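Local coordinates for protein transmembrane oligosaccharyl transferase (Archaeoglobus fulgidus, PDB 3WAJ) that is an archaeal membrane protein of the STT3 family, with a zinc ion bound in the crystal, that joins a helical membrane region to globular domains containing beta sheets, at residues Y79-P84 / T273-P278; Y200-G205 / A250-A255; G617-M622 / E634-G639; R805-W810 / L824-N829. All coordinates share one frame; numbering follows the deposited sequence.

Contacts 1 and 2 both belong to the STT3 membrane region, and contact 2 is nested inside the chain loop that contact 1 closes: helices 199-214 and 243-261 pair in contact 2, and the chain then passes through the second loop of contact 1, residues 273-278, into helix 278-303. Their centres are about 23 Å apart. Contact 1 is the one near the zinc ion. Contact 3 follows on the other side of the chain's centre, where helix 619-627 packs on the turn before strand 640-643. Contact 4, in the long peripheral domain, comes last, its centre about 68 Å from that of contact 2. The order along the chain thus leads from membrane helices to outlying beta structure.

Contact 1: residues Y79-P84 / T273-P278; sequences YTHFGP and TIFYSP. With SO4 (sulfate ion), chain C.
His81 and Phe275 meet where two loops of the STT3 membrane region touch just before their helices, Gly83 at the N-cap of helix 84-96 and Ser277 at that of helix 278-303. The zinc ion is about 6 Å from the side chain of Phe82. The edge of the His81 imidazole turns toward the face of Phe275 in an offset edge-to-face pair, planes at 86°, while His81 CB touches Phe275 CD1 at 3.6 Å. Tyr79 O lies near the plane of the Phe275 ring, 3.4 Å from CE1. Pro84 CD sits over one face of Tyr276 in a CH-pi contact, 4.0 Å from the centroid; Tyr276 OH bonds Val212 O. His81 NE2 donates an almost straight bond of 3.1 Å to O1 of a sulfate, probably from the crystallisation liquor, that His162 and Arg426 also hold. A water donates to Thr80 O and accepts from Tyr276 N, both at 2.9 Å, so it bridges backbones without a direct hydrogen bond, and rings make much of the contact.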
loop_
_atom_site.group_PDB
_atom_site.type_symbol
_atom_site.label_atom_id
_atom_site.label_comp_id
_atom_site.label_asym_id
_atom_site.label_seq_id
_atom_site.Cartn_x
_atom_site.Cartn_y
_atom_site.Cartn_z
ATOM N N TYR A 79 -3.467 7.084 14.374
ATOM C CA TYR A 79 -4.907 7.156 14.191
ATOM C C TYR A 79 -5.256 6.306 12.990
ATOM O O TYR A 79 -4.489 6.238 12.042
ATOM C CB TYR A 79 -5.346 8.586 13.926
ATOM C CG TYR A 79 -5.110 9.488 15.106
ATOM C CD1 TYR A 79 -6.085 9.656 16.076
ATOM C CD2 TYR A 79 -3.915 10.166 15.249
ATOM C CE1 TYR A 79 -5.872 10.474 17.151
ATOM C CE2 TYR A 79 -3.689 10.978 16.316
ATOM C CZ TYR A 79 -4.672 11.134 17.264
ATOM O OH TYR A 79 -4.441 11.955 18.343
ATOM N N THR A 80 -6.422 5.679 13.025
ATOM C CA THR A 80 -6.817 4.747 11.982
ATOM C C THR A 80 -7.793 5.416 11.033
ATOM O O THR A 80 -8.945 5.676 11.406
ATOM C CB THR A 80 -7.494 3.491 12.595
ATOM O OG1 THR A 80 -8.713 3.872 13.243
ATOM C CG2 THR A 80 -6.609 2.872 13.638
ATOM N N HIS A 81 -7.365 5.696 9.806
ATOM C CA HIS A 81 -8.327 6.239 8.846
ATOM C C HIS A 81 -9.207 5.171 8.203
ATOM O O HIS A 81 -10.211 5.509 7.573
ATOM C CB HIS A 81 -7.665 7.101 7.776
ATOM C CG HIS A 81 -6.865 6.320 6.784
ATOM N ND1 HIS A 81 -5.562 5.943 7.018
ATOM C CD2 HIS A 81 -7.184 5.840 5.557
ATOM C CE1 HIS A 81 -5.113 5.257 5.984
ATOM N NE2 HIS A 81 -6.076 5.182 5.078
ATOM N N PHE A 82 -8.854 3.896 8.354
ATOM C CA PHE A 82 -9.658 2.826 7.739
ATOM C C PHE A 82 -11.072 2.848 8.278
ATOM O O PHE A 82 -11.281 2.838 9.492
ATOM C CB PHE A 82 -9.041 1.447 7.986
ATOM C CG PHE A 82 -7.914 1.111 7.059
ATOM C CD1 PHE A 82 -7.302 2.104 6.283
ATOM C CD2 PHE A 82 -7.474 -0.202 6.938
ATOM C CE1 PHE A 82 -6.238 1.787 5.416
ATOM C CE2 PHE A 82 -6.418 -0.532 6.070
ATOM C CZ PHE A 82 -5.801 0.464 5.309
ATOM N N GLY A 83 -12.039 2.881 7.371
ATOM C CA GLY A 83 -13.418 3.147 7.737
ATOM C C GLY A 83 -14.160 2.029 8.445
ATOM O O GLY A 83 -13.795 0.852 8.337
ATOM N N PRO A 84 -15.230 2.397 9.172
ATOM C CA PRO A 84 -16.036 1.392 9.867
ATOM C C PRO A 84 -16.803 0.461 8.938
ATOM O O PRO A 84 -17.083 -0.655 9.376
ATOM C CB PRO A 84 -17.006 2.229 10.719
ATOM C CG PRO A 84 -16.988 3.622 10.110
ATOM C CD PRO A 84 -15.612 3.778 9.536
ATOM N N THR A 273 -9.882 15.539 6.125
ATOM C CA THR A 273 -10.581 15.034 4.953
ATOM C C THR A 273 -10.419 13.514 4.800
ATOM O O THR A 273 -11.001 12.931 3.888
ATOM C CB THR A 273 -10.111 15.739 3.673
ATOM O OG1 THR A 273 -8.711 15.515 3.508
ATOM C CG2 THR A 273 -10.376 17.238 3.755
ATOM N N ILE A 274 -9.633 12.879 5.677
ATOM C CA ILE A 274 -9.417 11.422 5.581
ATOM C C ILE A 274 -9.798 10.636 6.861
ATOM O O ILE A 274 -10.533 9.650 6.803
ATOM C CB ILE A 274 -7.981 11.067 5.040
ATOM C CG1 ILE A 274 -7.897 9.590 4.615
ATOM C CG2 ILE A 274 -6.894 11.424 6.051
ATOM C CD1 ILE A 274 -8.855 9.198 3.473
ATOM N N PHE A 275 -9.328 11.099 8.011
ATOM C CA PHE A 275 -9.760 10.565 9.299
ATOM C C PHE A 275 -11.220 10.909 9.637
ATOM O O PHE A 275 -11.806 11.841 9.064
ATOM C CB PHE A 275 -8.827 11.068 10.398
ATOM C CG PHE A 275 -7.388 10.643 10.209
ATOM C CD1 PHE A 275 -6.991 9.339 10.523
ATOM C CD2 PHE A 275 -6.438 11.531 9.699
ATOM C CE1 PHE A 275 -5.657 8.921 10.351
ATOM C CE2 PHE A 275 -5.098 11.122 9.520
ATOM C CZ PHE A 275 -4.708 9.809 9.848
ATOM N N TYR A 276 -11.803 10.164 10.575
ATOM C CA TYR A 276 -13.224 10.320 10.890
ATOM C C TYR A 276 -13.513 11.487 11.842
ATOM O O TYR A 276 -13.505 11.347 13.066
ATOM C CB TYR A 276 -13.843 8.973 11.308
ATOM C CG TYR A 276 -14.045 8.136 10.075
ATOM C CD1 TYR A 276 -15.239 8.196 9.358
ATOM C CD2 TYR A 276 -13.005 7.368 9.556
ATOM C CE1 TYR A 276 -15.417 7.474 8.189
ATOM C CE2 TYR A 276 -13.167 6.643 8.381
ATOM C CZ TYR A 276 -14.372 6.699 7.702
ATOM O OH TYR A 276 -14.533 5.978 6.539
ATOM N N SER A 277 -13.768 12.643 11.228
ATOM C CA SER A 277 -13.782 13.925 11.914
ATOM C C SER A 277 -15.116 14.624 11.693
ATOM O O SER A 277 -15.938 14.161 10.897
ATOM C CB SER A 277 -12.623 14.802 11.427
ATOM O OG SER A 277 -12.846 15.304 10.129
ATOM N N PRO A 278 -15.363 15.725 12.421
ATOM C CA PRO A 278 -16.672 16.324 12.134
ATOM C C PRO A 278 -16.691 17.171 10.855
ATOM O O PRO A 278 -17.759 17.660 10.477
ATOM C CB PRO A 278 -16.971 17.160 13.387
ATOM C CG PRO A 278 -15.633 17.456 13.983
ATOM C CD PRO A 278 -14.719 16.305 13.620
HETATM S S SO4 C . -6.334 5.044 1.328
HETATM O O1 SO4 C . -5.967 3.965 2.254
HETATM O O2 SO4 C . -6.076 6.324 1.996
HETATM O O3 SO4 C . -5.515 4.923 0.120
HETATM O O4 SO4 C . -7.748 4.991 0.940
HETATM O O HOH W 1 -9.965 8.332 11.957
HETATM O O HOH W 2 -10.639 7.021 5.372
#

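Contact 2: residues Y200-G205 / A250-A255; sequences YPVIAG and AVVTFA
Pro201 O takes the helical bond from Gly205 N at 2.8 Å, and Thr253 OG1 of the other helix lies 3.6 Å from that same Pro201 oxygen; it is this turn of helix 199-214 that meets Val252 and Thr253 of helix 243-261. The two are packed helices of the STT3 membrane region; their short segments run 41° apart in direction, and their axes come within 7.4 Å, a close approach. Gly205 and Thr253 have the nearest CA atoms across the pair. Having no side chain, the glycine brings backbone to backbone, its CA 3.3 Å from Thr253 O. Thr253 lays its methyl, CG2, against the same glycine, 3.6 Å from Gly205 CA, with CG2 anti to the backbone N. OG1, anti to the carbonyl carbon (chi1 -59°), is bonded to Val249 O one turn earlier in its own helix, yet still faces the other helix at Pro201 O, with no hydrogen bond assigned between them. Ala204 CB packs 4.0 Å from Thr253 OG1.

One turn before Gly205, the proline ring takes over from the backbone. Pro201 CB and CG lie against one branch of Val252, the CB to CG1 distance being 3.7 Å, and Trp184 touches both residues from a loop. Beyond the proline, the same Val252 CG1 also meets Val202 CG2, at 4.1 Å.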
loop_
_atom_site.group_PDB
_atom_site.type_symbol
_atom_site.label_atom_id
_atom_site.label_comp_id
_atom_site.label_asym_id
_atom_site.label_seq_id
_atom_site.Cartn_x
_atom_site.Cartn_y
_atom_site.Cartn_z
ATOM N N TYR A 200 -37.238 6.044 -1.008
ATOM C CA TYR A 200 -36.287 6.173 -2.108
ATOM C C TYR A 200 -35.116 7.143 -1.801
ATOM O O TYR A 200 -33.952 6.786 -2.005
ATOM C CB TYR A 200 -37.001 6.477 -3.438
ATOM C CG TYR A 200 -38.019 5.417 -3.849
ATOM C CD1 TYR A 200 -37.720 4.480 -4.829
ATOM C CD2 TYR A 200 -39.283 5.358 -3.261
ATOM C CE1 TYR A 200 -38.646 3.513 -5.216
ATOM C CE2 TYR A 200 -40.211 4.388 -3.639
ATOM C CZ TYR A 200 -39.883 3.470 -4.614
ATOM O OH TYR A 200 -40.794 2.513 -4.987
ATOM N N PRO A 201 -35.407 8.362 -1.294
ATOM C CA PRO A 201 -34.260 9.190 -0.888
ATOM C C PRO A 201 -33.532 8.670 0.355
ATOM O O PRO A 201 -32.306 8.769 0.391
ATOM C CB PRO A 201 -34.893 10.563 -0.607
ATOM C CG PRO A 201 -36.343 10.283 -0.368
ATOM C CD PRO A 201 -36.664 9.134 -1.272
ATOM N N VAL A 202 -34.263 8.146 1.342
ATOM C CA VAL A 202 -33.657 7.548 2.541
ATOM C C VAL A 202 -32.604 6.481 2.189
ATOM O O VAL A 202 -31.529 6.422 2.802
ATOM C CB VAL A 202 -34.734 6.985 3.515
ATOM C CG1 VAL A 202 -34.115 6.065 4.565
ATOM C CG2 VAL A 202 -35.480 8.126 4.195
ATOM N N ILE A 203 -32.916 5.659 1.189
ATOM C CA ILE A 203 -31.977 4.663 0.687
ATOM C C ILE A 203 -30.737 5.347 0.106
ATOM O O ILE A 203 -29.602 4.971 0.416
ATOM C CB ILE A 203 -32.618 3.765 -0.404
ATOM C CG1 ILE A 203 -33.691 2.849 0.195
ATOM C CG2 ILE A 203 -31.556 2.951 -1.141
ATOM C CD1 ILE A 203 -33.259 2.122 1.442
ATOM N N ALA A 204 -30.964 6.350 -0.739
ATOM C CA ALA A 204 -29.874 7.066 -1.393
ATOM C C ALA A 204 -28.962 7.725 -0.352
ATOM O O ALA A 204 -27.738 7.723 -0.489
ATOM C CB ALA A 204 -30.421 8.100 -2.349
ATOM N N GLY A 205 -29.568 8.287 0.689
ATOM C CA GLY A 205 -28.819 8.844 1.796
ATOM C C GLY A 205 -28.000 7.776 2.503
ATOM O O GLY A 205 -26.952 8.068 3.074
ATOM N N ALA A 250 -32.665 15.780 -2.421
ATOM C CA ALA A 250 -31.308 16.049 -1.971
ATOM C C ALA A 250 -31.321 16.423 -0.491
ATOM O O ALA A 250 -30.459 15.984 0.262
ATOM C CB ALA A 250 -30.669 17.138 -2.811
ATOM N N VAL A 251 -32.302 17.227 -0.075
ATOM C CA VAL A 251 -32.435 17.580 1.337
ATOM C C VAL A 251 -32.516 16.319 2.200
ATOM O O VAL A 251 -31.774 16.184 3.171
ATOM C CB VAL A 251 -33.642 18.501 1.606
ATOM C CG1 VAL A 251 -33.957 18.540 3.092
ATOM C CG2 VAL A 251 -33.364 19.920 1.094
ATOM N N VAL A 252 -33.389 15.389 1.820
ATOM C CA VAL A 252 -33.566 14.141 2.562
ATOM C C VAL A 252 -32.298 13.290 2.526
ATOM O O VAL A 252 -31.800 12.855 3.575
ATOM C CB VAL A 252 -34.782 13.325 2.044
ATOM C CG1 VAL A 252 -34.888 11.974 2.764
ATOM C CG2 VAL A 252 -36.072 14.121 2.223
ATOM N N THR A 253 -31.782 13.068 1.318
ATOM C CA THR A 253 -30.559 12.286 1.097
ATOM C C THR A 253 -29.374 12.775 1.953
ATOM O O THR A 253 -28.759 12.004 2.711
ATOM C CB THR A 253 -30.157 12.335 -0.387
ATOM O OG1 THR A 253 -31.222 11.816 -1.194
ATOM C CG2 THR A 253 -28.895 11.532 -0.642
ATOM N N PHE A 254 -29.061 14.056 1.829
ATOM C CA PHE A 254 -27.972 14.639 2.599
ATOM C C PHE A 254 -28.270 14.614 4.095
ATOM O O PHE A 254 -27.370 14.387 4.895
ATOM C CB PHE A 254 -27.656 16.055 2.097
ATOM C CG PHE A 254 -26.923 16.071 0.786
ATOM C CD1 PHE A 254 -25.806 15.260 0.594
ATOM C CD2 PHE A 254 -27.349 16.881 -0.260
ATOM C CE1 PHE A 254 -25.113 15.264 -0.615
ATOM C CE2 PHE A 254 -26.665 16.891 -1.482
ATOM C CZ PHE A 254 -25.543 16.083 -1.656
ATOM N N ALA A 255 -29.530 14.826 4.470
ATOM C CA ALA A 255 -29.911 14.710 5.876
ATOM C C ALA A 255 -29.644 13.295 6.399
ATOM O O ALA A 255 -29.036 13.115 7.464
ATOM C CB ALA A 255 -31.375 15.101 6.086
#

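Contact 3: residues G617-M622 / E634-G639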
loop_
_atom_site.group_PDB
_atom_site.type_symbol
_atom_site.label_atom_id
_atom_site.label_comp_id
_atom_site.label_asym_id
_atom_site.label_seq_id
_atom_site.Cartn_x
_atom_site.Cartn_y
_atom_site.Cartn_z
ATOM N N GLY A 617 16.775 -3.346 -4.721
ATOM C CA GLY A 617 15.894 -2.484 -5.503
ATOM C C GLY A 617 15.286 -1.308 -4.757
ATOM O O GLY A 617 15.150 -0.214 -5.308
ATOM N N LYS A 618 14.920 -1.524 -3.500
ATOM C CA LYS A 618 14.297 -0.472 -2.729
ATOM C C LYS A 618 15.317 0.402 -2.008
ATOM O O LYS A 618 14.922 1.349 -1.323
ATOM C CB LYS A 618 13.300 -1.055 -1.708
ATOM C CG LYS A 618 12.174 -1.902 -2.295
ATOM C CD LYS A 618 11.189 -2.292 -1.189
ATOM C CE LYS A 618 9.951 -2.980 -1.771
ATOM N NZ LYS A 618 9.237 -3.804 -0.723
ATOM N N TYR A 619 16.611 0.093 -2.132
ATOM C CA TYR A 619 17.585 0.881 -1.376
ATOM C C TYR A 619 17.541 2.359 -1.782
ATOM O O TYR A 619 17.581 3.245 -0.929
ATOM C CB TYR A 619 19.032 0.339 -1.425
ATOM C CG TYR A 619 19.926 1.243 -0.594
ATOM C CD1 TYR A 619 20.576 2.334 -1.172
ATOM C CD2 TYR A 619 20.043 1.063 0.783
ATOM C CE1 TYR A 619 21.345 3.199 -0.409
ATOM C CE2 TYR A 619 20.816 1.924 1.562
ATOM C CZ TYR A 619 21.464 2.988 0.953
ATOM O OH TYR A 619 22.233 3.857 1.687
ATOM N N TYR A 620 17.451 2.613 -3.083
ATOM C CA TYR A 620 17.401 3.975 -3.604
ATOM C C TYR A 620 16.263 4.772 -2.960
ATOM O O TYR A 620 16.442 5.914 -2.547
ATOM C CB TYR A 620 17.225 3.923 -5.119
ATOM C CG TYR A 620 17.146 5.265 -5.820
ATOM C CD1 TYR A 620 15.957 5.707 -6.386
ATOM C CD2 TYR A 620 18.274 6.069 -5.961
ATOM C CE1 TYR A 620 15.892 6.919 -7.057
ATOM C CE2 TYR A 620 18.213 7.279 -6.625
ATOM C CZ TYR A 620 17.022 7.693 -7.171
ATOM O OH TYR A 620 16.960 8.892 -7.832
ATOM N N ALA A 621 15.093 4.149 -2.881
ATOM C CA ALA A 621 13.940 4.752 -2.234
ATOM C C ALA A 621 14.236 5.161 -0.787
ATOM O O ALA A 621 13.775 6.218 -0.326
ATOM C CB ALA A 621 12.765 3.799 -2.288
ATOM N N MET A 622 14.978 4.329 -0.054
ATOM C CA MET A 622 15.320 4.682 1.329
ATOM C C MET A 622 16.250 5.896 1.346
ATOM O O MET A 622 16.110 6.804 2.178
ATOM C CB MET A 622 15.935 3.489 2.084
ATOM C CG MET A 622 15.007 2.275 2.186
ATOM S SD MET A 622 15.490 1.063 3.428
ATOM C CE MET A 622 17.002 0.410 2.703
ATOM N N GLU A 634 21.833 9.824 -5.296
ATOM C CA GLU A 634 22.680 9.285 -6.352
ATOM C C GLU A 634 24.136 9.041 -5.933
ATOM O O GLU A 634 24.892 8.381 -6.645
ATOM C CB GLU A 634 22.581 10.139 -7.618
ATOM C CG GLU A 634 21.282 9.899 -8.401
ATOM C CD GLU A 634 21.281 8.567 -9.156
ATOM O OE1 GLU A 634 22.365 7.963 -9.306
ATOM O OE2 GLU A 634 20.198 8.125 -9.607
ATOM N N LYS A 635 24.519 9.561 -4.776
ATOM C CA LYS A 635 25.860 9.340 -4.254
ATOM C C LYS A 635 26.020 7.911 -3.723
ATOM O O LYS A 635 27.131 7.479 -3.389
ATOM C CB LYS A 635 26.177 10.350 -3.144
ATOM C CG LYS A 635 25.489 10.035 -1.806
ATOM C CD LYS A 635 25.724 11.131 -0.750
ATOM C CE LYS A 635 25.006 10.781 0.556
ATOM N NZ LYS A 635 25.558 11.487 1.757
ATOM N N TYR A 636 24.917 7.177 -3.627
ATOM C CA TYR A 636 25.011 5.787 -3.188
ATOM C C TYR A 636 25.330 4.834 -4.362
ATOM O O TYR A 636 25.529 3.643 -4.160
ATOM C CB TYR A 636 23.755 5.366 -2.404
ATOM C CG TYR A 636 23.624 6.060 -1.051
ATOM C CD1 TYR A 636 22.756 7.127 -0.873
ATOM C CD2 TYR A 636 24.385 5.651 0.039
ATOM C CE1 TYR A 636 22.638 7.767 0.363
ATOM C CE2 TYR A 636 24.283 6.286 1.277
ATOM C CZ TYR A 636 23.409 7.335 1.435
ATOM O OH TYR A 636 23.311 7.952 2.667
ATOM N N TYR A 637 25.418 5.376 -5.578
ATOM C CA TYR A 637 25.624 4.559 -6.777
ATOM C C TYR A 637 26.807 4.987 -7.647
ATOM O O TYR A 637 27.141 6.171 -7.714
ATOM C CB TYR A 637 24.324 4.465 -7.589
ATOM C CG TYR A 637 23.241 3.797 -6.783
ATOM C CD1 TYR A 637 23.175 2.409 -6.705
ATOM C CD2 TYR A 637 22.324 4.546 -6.046
ATOM C CE1 TYR A 637 22.204 1.779 -5.943
ATOM C CE2 TYR A 637 21.338 3.924 -5.284
ATOM C CZ TYR A 637 21.289 2.533 -5.238
ATOM O OH TYR A 637 20.337 1.877 -4.494
ATOM N N GLY A 638 27.452 3.999 -8.275
ATOM C CA GLY A 638 28.592 4.215 -9.156
ATOM C C GLY A 638 28.195 3.883 -10.577
ATOM O O GLY A 638 27.179 4.404 -11.072
ATOM N N GLY A 639 28.961 3.007 -11.235
ATOM C CA GLY A 639 28.684 2.673 -12.624
ATOM C C GLY A 639 28.198 1.256 -12.906
ATOM O O GLY A 639 27.222 0.772 -12.319
#
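Tyr619, Tyr620 and Tyr637 carry this contact in the globular part of the protein, where helix 619-627 runs out, short helix 630-633 follows, and the 3-10 turn 634-636 packs back against the start of the first helix. Tyr619 points its ring edge at the face of Tyr636, planes at 75°, and its OH stands over that face, 3.2 Å from Tyr636 CE2. The Tyr636 hydroxyl itself is bonded to Glu627.

Tyr637 inserts its phenol end between the two helix tyrosines. Its OH lies in the plane of the Tyr619 ring, 3.4 Å from CD1, and approaches Tyr620 N at 3.3 Å, but the angle is too poor for a hydrogen bond. A chi1 of 180° carries Tyr620 CG anti to the backbone N; its ring then lies on the other flank of Tyr637, CD2 lying 3.8 Å from Tyr637 CE2. Glu634, whose OE1 is in a salt bridge with Arg668, sets OE2 3.7 Å from Tyr620 CE2.

Contact 4: residues R805-W810 / L824-N829; sequences RTFEYW and LPYSHN
Tyr809 sets its CG anti to the backbone N (chi1 174°), and Tyr826 sets its CG anti to the carbonyl carbon (chi1 -74°); from these two starts the rings meet although the nearest CA atoms, those of Tyr809 and Tyr826, are 9.2 Å apart. The edge of Tyr826 is turned toward the face of Tyr809 in an offset edge-to-face pair, planes at 81° and centroids 5.8 Å apart, with Tyr826 CE2 coming to 3.8 Å from Tyr809 CD1. Pro825 makes a second contact with the same Tyr809 side chain: the two reach toward each other tip to tip, and CD of the proline lies 3.4 Å from the tyrosine OH.

All this belongs to the long peripheral domain. Strand 806-814 is an outermost strand of its four-stranded antiparallel sheet, and 824-829 covers the end of strand 819-824 and the first part of the loop leading to strand 835-844. Phe807, two residues before Tyr809 on the strand, meets Tyr826 at about a right angle, the tyrosine OH lying in the plane of the Phe807 ring and 3.9 Å from its CZ. Both phenols are anchored beyond the sheet: Tyr809 OH bonds Leu690 O, and Tyr826 OH bonds Met695 N on strand 693-698 of the mixed sheet. At the end of strand 819-824, Leu824 CD2 brushes Tyr809 CE2 at 4.5 Å.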
loop_
_atom_site.group_PDB
_atom_site.type_symbol
_atom_site.label_atom_id
_atom_site.label_comp_id
_atom_site.label_asym_id
_atom_site.label_seq_id
_atom_site.Cartn_x
_atom_site.Cartn_y
_atom_site.Cartn_z
ATOM N N ARG A 805 24.299 -21.869 6.723
ATOM C CA ARG A 805 25.213 -21.022 5.963
ATOM C C ARG A 805 26.157 -20.370 6.955
ATOM O O ARG A 805 25.751 -20.037 8.076
ATOM C CB ARG A 805 24.435 -19.944 5.210
ATOM C CG ARG A 805 25.296 -18.855 4.586
ATOM C CD ARG A 805 24.434 -17.886 3.774
ATOM N NE ARG A 805 23.588 -17.042 4.614
ATOM C CZ ARG A 805 23.955 -15.852 5.092
ATOM N NH1 ARG A 805 25.151 -15.364 4.804
ATOM N NH2 ARG A 805 23.129 -15.150 5.860
ATOM N N THR A 806 27.416 -20.199 6.563
ATOM C CA THR A 806 28.383 -19.535 7.433
ATOM C C THR A 806 28.888 -18.211 6.862
ATOM O O THR A 806 28.840 -17.973 5.654
ATOM C CB THR A 806 29.572 -20.448 7.770
ATOM O OG1 THR A 806 30.286 -20.767 6.568
ATOM C CG2 THR A 806 29.085 -21.719 8.444
ATOM N N PHE A 807 29.369 -17.351 7.753
ATOM C CA PHE A 807 30.037 -16.118 7.359
ATOM C C PHE A 807 30.913 -15.741 8.526
ATOM O O PHE A 807 30.720 -16.255 9.632
ATOM C CB PHE A 807 29.035 -14.987 7.039
ATOM C CG PHE A 807 28.128 -14.615 8.191
ATOM C CD1 PHE A 807 26.829 -15.123 8.259
ATOM C CD2 PHE A 807 28.566 -13.762 9.205
ATOM C CE1 PHE A 807 25.976 -14.792 9.323
ATOM C CE2 PHE A 807 27.716 -13.426 10.272
ATOM C CZ PHE A 807 26.413 -13.945 10.322
ATOM N N GLU A 808 31.875 -14.855 8.295
ATOM C CA GLU A 808 32.766 -14.431 9.366
ATOM C C GLU A 808 32.304 -13.120 9.986
ATOM O O GLU A 808 32.026 -12.148 9.268
ATOM C CB GLU A 808 34.201 -14.293 8.845
ATOM C CG GLU A 808 34.875 -15.621 8.540
ATOM C CD GLU A 808 34.958 -16.521 9.762
ATOM O OE1 GLU A 808 35.477 -16.078 10.816
ATOM O OE2 GLU A 808 34.484 -17.673 9.668
ATOM N N TYR A 809 32.193 -13.101 11.314
ATOM C CA TYR A 809 32.053 -11.844 12.037
ATOM C C TYR A 809 33.452 -11.279 12.254
ATOM O O TYR A 809 34.347 -11.978 12.736
ATOM C CB TYR A 809 31.361 -12.041 13.393
ATOM C CG TYR A 809 31.331 -10.767 14.228
ATOM C CD1 TYR A 809 30.304 -9.847 14.081
ATOM C CD2 TYR A 809 32.342 -10.473 15.148
ATOM C CE1 TYR A 809 30.270 -8.669 14.828
ATOM C CE2 TYR A 809 32.313 -9.293 15.900
ATOM C CZ TYR A 809 31.272 -8.401 15.732
ATOM O OH TYR A 809 31.219 -7.233 16.459
ATOM N N TRP A 810 33.642 -10.015 11.897
ATOM C CA TRP A 810 34.911 -9.333 12.136
ATOM C C TRP A 810 34.661 -7.983 12.781
ATOM O O TRP A 810 33.690 -7.309 12.449
ATOM C CB TRP A 810 35.646 -9.092 10.818
ATOM C CG TRP A 810 36.415 -10.260 10.288
ATOM C CD1 TRP A 810 36.013 -11.146 9.324
ATOM C CD2 TRP A 810 37.739 -10.654 10.668
ATOM N NE1 TRP A 810 37.002 -12.069 9.089
ATOM C CE2 TRP A 810 38.073 -11.791 9.901
ATOM C CE3 TRP A 810 38.673 -10.157 11.584
ATOM C CZ2 TRP A 810 39.305 -12.442 10.028
ATOM C CZ3 TRP A 810 39.896 -10.805 11.709
ATOM C CH2 TRP A 810 40.200 -11.933 10.934
ATOM N N LEU A 824 31.259 -6.899 21.761
ATOM C CA LEU A 824 30.871 -8.087 20.995
ATOM C C LEU A 824 29.391 -8.419 21.233
ATOM O O LEU A 824 28.931 -8.426 22.377
ATOM C CB LEU A 824 31.754 -9.277 21.386
ATOM C CG LEU A 824 33.266 -9.023 21.413
ATOM C CD1 LEU A 824 34.055 -10.264 21.836
ATOM C CD2 LEU A 824 33.750 -8.540 20.061
ATOM N N PRO A 825 28.634 -8.690 20.154
ATOM C CA PRO A 825 27.195 -8.943 20.300
ATOM C C PRO A 825 26.795 -10.423 20.278
ATOM O O PRO A 825 25.637 -10.723 20.566
ATOM C CB PRO A 825 26.610 -8.245 19.069
ATOM C CG PRO A 825 27.673 -8.441 18.021
ATOM C CD PRO A 825 29.014 -8.513 18.741
ATOM N N TYR A 826 27.700 -11.331 19.924
ATOM C CA TYR A 826 27.318 -12.745 19.882
ATOM C C TYR A 826 27.700 -13.467 21.174
ATOM O O TYR A 826 28.795 -13.271 21.704
ATOM C CB TYR A 826 27.927 -13.454 18.668
ATOM C CG TYR A 826 27.269 -13.106 17.348
ATOM C CD1 TYR A 826 26.023 -13.634 17.007
ATOM C CD2 TYR A 826 27.899 -12.268 16.433
ATOM C CE1 TYR A 826 25.419 -13.327 15.793
ATOM C CE2 TYR A 826 27.303 -11.964 15.217
ATOM C CZ TYR A 826 26.072 -12.495 14.908
ATOM O OH TYR A 826 25.499 -12.179 13.709
ATOM N N SER A 827 26.790 -14.292 21.683
ATOM C CA SER A 827 27.085 -15.118 22.860
ATOM C C SER A 827 27.042 -16.586 22.481
ATOM O O SER A 827 26.542 -16.953 21.410
ATOM C CB SER A 827 26.100 -14.854 23.997
ATOM O OG SER A 827 24.805 -15.327 23.672
ATOM N N HIS A 828 27.556 -17.433 23.362
ATOM C CA HIS A 828 27.641 -18.852 23.051
ATOM C C HIS A 828 26.536 -19.694 23.696
ATOM O O HIS A 828 26.500 -20.910 23.531
ATOM C CB HIS A 828 29.053 -19.375 23.331
ATOM C CG HIS A 828 30.061 -18.893 22.328
ATOM N ND1 HIS A 828 30.694 -17.669 22.432
ATOM C CD2 HIS A 828 30.502 -19.448 21.173
ATOM C CE1 HIS A 828 31.501 -17.504 21.395
ATOM N NE2 HIS A 828 31.405 -18.569 20.620
ATOM N N ASN A 829 25.603 -19.036 24.381
ATOM C CA ASN A 829 24.489 -19.753 24.991
ATOM C C ASN A 829 23.115 -19.138 24.729
ATOM O O ASN A 829 22.156 -19.439 25.441
ATOM C CB ASN A 829 24.711 -19.924 26.501
ATOM C CG ASN A 829 24.950 -18.602 27.217
ATOM O OD1 ASN A 829 25.532 -17.674 26.653
ATOM N ND2 ASN A 829 24.497 -18.511 28.468
#